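Local coordinates for blue-light receptor of the BLUF-family (PDB 2BYC), which binds flavin mononucleotide in this dark-state structure and probably acts as a bacterial blue-light photoreceptor in signal transduction, at residues Pro108-Leu113 with Ala122-Thr127. Sequence-based numbering, arbitrary orientation.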
ATOM      1  N   PRO A 108      16.810  -0.984   1.735  1.00 30.34           N
ATOM      2  CA  PRO A 108      17.738  -0.862   0.635  1.00 31.50           C
ATOM      3  C   PRO A 108      17.684  -2.041  -0.319  1.00 33.45           C
ATOM      4  O   PRO A 108      17.758  -1.838  -1.530  1.00 34.64           O
ATOM      5  CB  PRO A 108      19.078  -0.812   1.350  1.00 30.91           C
ATOM      6  CG  PRO A 108      18.811  -1.339   2.689  1.00 30.72           C
ATOM      7  CD  PRO A 108      17.512  -0.736   2.994  1.00 29.92           C
ATOM      8  N   ASP A 109      17.509  -3.256   0.193  1.00 34.43           N
ATOM      9  CA  ASP A 109      17.527  -4.449  -0.693  1.00 35.68           C
ATOM     10  C   ASP A 109      16.202  -4.752  -1.408  1.00 35.49           C
ATOM     11  O   ASP A 109      16.160  -5.545  -2.353  1.00 36.24           O
ATOM     12  CB  ASP A 109      17.966  -5.686   0.075  1.00 37.01           C
ATOM     13  CG  ASP A 109      19.324  -5.505   0.752  1.00 40.33           C
ATOM     14  OD1 ASP A 109      20.344  -5.434  -0.004  1.00 42.00           O
ATOM     15  OD2 ASP A 109      19.351  -5.424   2.019  1.00 41.70           O
ATOM     16  N   LEU A 110      15.137  -4.083  -0.977  1.00 34.08           N
ATOM     17  CA  LEU A 110      13.795  -4.284  -1.519  1.00 32.85           C
ATOM     18  C   LEU A 110      13.319  -3.147  -2.447  1.00 32.27           C
ATOM     19  O   LEU A 110      12.194  -3.202  -2.950  1.00 32.57           O
ATOM     20  CB  LEU A 110      12.807  -4.552  -0.384  1.00 32.83           C
ATOM     21  CG  LEU A 110      13.255  -5.716   0.485  1.00 34.81           C
ATOM     22  CD1 LEU A 110      13.880  -5.175   1.768  1.00 40.04           C
ATOM     23  CD2 LEU A 110      12.106  -6.669   0.840  1.00 36.77           C
ATOM     24  N   GLU A 111      14.187  -2.164  -2.692  1.00 31.25           N
ATOM     25  CA  GLU A 111      13.844  -0.948  -3.436  1.00 30.92           C
ATOM     26  C   GLU A 111      13.264  -1.317  -4.809  1.00 28.67           C
ATOM     27  O   GLU A 111      12.448  -0.584  -5.358  1.00 27.34           O
ATOM     28  CB  GLU A 111      15.067   0.018  -3.528  1.00 31.51           C
ATOM     29  CG  GLU A 111      15.058   1.043  -4.720  1.00 31.34           C
ATOM     30  CD  GLU A 111      16.459   1.374  -5.332  1.00 33.95           C
ATOM     31  OE1 GLU A 111      17.489   1.449  -4.605  1.00 38.46           O
ATOM     32  OE2 GLU A 111      16.520   1.586  -6.568  1.00 34.82           O
ATOM     33  N   ARG A 112      13.658  -2.476  -5.346  1.00 27.47           N
ATOM     34  CA  ARG A 112      13.191  -2.868  -6.648  1.00 28.12           C
ATOM     35  C   ARG A 112      11.723  -3.268  -6.586  1.00 25.98           C
ATOM     36  O   ARG A 112      11.034  -3.202  -7.610  1.00 23.31           O
ATOM     37  CB  ARG A 112      14.040  -3.986  -7.292  1.00 29.68           C
ATOM     38  CG  ARG A 112      15.387  -3.456  -7.873  1.00 30.50           C
ATOM     39  CD  ARG A 112      15.878  -4.247  -9.110  1.00 33.80           C
ATOM     40  NE  ARG A 112      17.346  -4.131  -9.196  1.00 42.93           N
ATOM     41  CZ  ARG A 112      18.180  -4.908  -9.896  1.00 45.04           C
ATOM     42  NH1 ARG A 112      17.738  -5.914 -10.639  1.00 46.23           N
ATOM     43  NH2 ARG A 112      19.493  -4.669  -9.830  1.00 48.61           N
ATOM     44  N   LEU A 113      11.257  -3.718  -5.414  1.00 23.11           N
ATOM     45  CA  LEU A 113       9.820  -4.118  -5.289  1.00 23.56           C
ATOM     46  C   LEU A 113       9.440  -5.246  -6.289  1.00 23.85           C
ATOM     47  O   LEU A 113       8.380  -5.239  -6.993  1.00 22.95           O
ATOM     48  CB  LEU A 113       8.931  -2.911  -5.484  1.00 21.10           C
ATOM     49  CG  LEU A 113       9.064  -1.781  -4.476  1.00 20.22           C
ATOM     50  CD1 LEU A 113       7.916  -0.820  -4.762  1.00 14.83           C
ATOM     51  CD2 LEU A 113       8.916  -2.364  -3.119  1.00 16.55           C
ATOM     52  N   ALA A 122       6.571  -9.247   4.167  1.00 25.14           N
ATOM     53  CA  ALA A 122       6.725  -9.250   5.586  1.00 26.80           C
ATOM     54  C   ALA A 122       7.831  -8.308   6.022  1.00 27.49           C
ATOM     55  O   ALA A 122       7.724  -7.621   7.025  1.00 27.06           O
ATOM     56  CB  ALA A 122       7.092 -10.621   6.022  1.00 28.58           C
ATOM     57  N   GLU A 123       8.920  -8.327   5.280  1.00 26.81           N
ATOM     58  CA  GLU A 123      10.066  -7.452   5.531  1.00 27.19           C
ATOM     59  C   GLU A 123       9.717  -6.016   5.358  1.00 25.83           C
ATOM     60  O   GLU A 123      10.055  -5.218   6.213  1.00 25.58           O
ATOM     61  CB  GLU A 123      11.193  -7.757   4.547  1.00 28.31           C
ATOM     62  CG  GLU A 123      12.454  -6.889   4.759  1.00 35.00           C
ATOM     63  CD  GLU A 123      13.535  -7.610   5.565  1.00 43.21           C
ATOM     64  OE1 GLU A 123      14.679  -7.086   5.649  1.00 48.27           O
ATOM     65  OE2 GLU A 123      13.239  -8.713   6.091  1.00 50.35           O
ATOM     66  N   LEU A 124       9.076  -5.691   4.231  1.00 23.92           N
ATOM     67  CA  LEU A 124       8.607  -4.331   3.973  1.00 23.20           C
ATOM     68  C   LEU A 124       7.699  -3.899   5.100  1.00 21.92           C
ATOM     69  O   LEU A 124       7.870  -2.819   5.658  1.00 21.30           O
ATOM     70  CB  LEU A 124       7.911  -4.241   2.607  1.00 22.79           C
ATOM     71  CG  LEU A 124       8.870  -4.231   1.387  1.00 23.96           C
ATOM     72  CD1 LEU A 124       8.064  -4.502   0.133  1.00 23.72           C
ATOM     73  CD2 LEU A 124       9.727  -2.920   1.225  1.00 23.51           C
ATOM     74  N   HIS A 125       6.781  -4.773   5.487  1.00 21.84           N
ATOM     75  CA  HIS A 125       5.837  -4.424   6.553  1.00 22.05           C
ATOM     76  C   HIS A 125       6.556  -4.134   7.888  1.00 23.05           C
ATOM     77  O   HIS A 125       6.232  -3.221   8.607  1.00 24.51           O
ATOM     78  CB  HIS A 125       4.808  -5.543   6.762  1.00 20.71           C
ATOM     79  CG  HIS A 125       3.740  -5.634   5.712  1.00 19.94           C
ATOM     80  ND1 HIS A 125       3.451  -4.622   4.817  1.00 21.43           N
ATOM     81  CD2 HIS A 125       2.865  -6.624   5.446  1.00 24.76           C
ATOM     82  CE1 HIS A 125       2.453  -4.996   4.042  1.00 21.93           C
ATOM     83  NE2 HIS A 125       2.068  -6.203   4.412  1.00 23.76           N
ATOM     84  N   ARG A 126       7.517  -4.964   8.199  1.00 24.10           N
ATOM     85  CA  ARG A 126       8.278  -4.876   9.412  1.00 25.87           C
ATOM     86  C   ARG A 126       9.092  -3.593   9.454  1.00 25.31           C
ATOM     87  O   ARG A 126       9.075  -2.856  10.420  1.00 26.98           O
ATOM     88  CB  ARG A 126       9.219  -6.087   9.455  1.00 25.72           C
ATOM     89  CG  ARG A 126      10.020  -6.274  10.715  1.00 29.10           C
ATOM     90  CD  ARG A 126      11.004  -7.438  10.590  1.00 27.88           C
ATOM     91  NE  ARG A 126      12.267  -6.955  10.086  1.00 34.70           N
ATOM     92  CZ  ARG A 126      12.897  -7.493   9.054  1.00 38.43           C
ATOM     93  NH1 ARG A 126      12.383  -8.569   8.444  1.00 36.38           N
ATOM     94  NH2 ARG A 126      14.043  -6.947   8.634  1.00 39.60           N
ATOM     95  N   THR A 127       9.826  -3.317   8.408  1.00 24.78           N
ATOM     96  CA  THR A 127      10.721  -2.213   8.501  1.00 25.07           C
ATOM     97  C   THR A 127       9.982  -0.904   8.398  1.00 23.42           C
ATOM     98  O   THR A 127      10.315   0.071   9.074  1.00 22.60           O
ATOM     99  CB  THR A 127      11.847  -2.334   7.457  1.00 25.41           C
ATOM    100  OG1 THR A 127      11.356  -2.032   6.156  1.00 30.92           O
ATOM    101  CG2 THR A 127      12.409  -3.732   7.449  1.00 24.57           C
TER
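L110 lays its forked end over the aliphatic part of E123, with CD1 3.7 Å from E123 CG and CD2 3.9 Å from that same carbon, the two side chains crossing at about a right angle. The glutamate illustrates how one residue can serve two environments. Its CG stands anti to the backbone N (chi1 -179°), which sets CG against the leucine's two methyls, and a bend at chi2 carries the carboxylate on to R126 one helical turn further along. There NH1 of R126 forms a salt bridge to OE2 of E123, reaching the oxygen from above the carboxylate plane; the modelled 2.5 Å is rather short, and its exact length is doubtful. Deeper in, CB of L110 packs on CD2 of L124 at 3.8 Å. In this BLUF domain the contact lies on the side of the sheet turned away from the flavin, where the loop following helix 100-106 meets the C-terminal helix 120-131. A type I turn from L110 to L113, closed by the backbone bond from L113 N to L110 O (2.7 Å), has a leucine at each end, and both meet L124. The second of them adds its CD2 at 4.0 Å from CD1 of L124, again crosswise. No hydrogen bond joins the two segments. L103 of helix 100-106 and L44 of strand 40-45 touch both L113 and L124, continuing the apolar layer between helices and sheet.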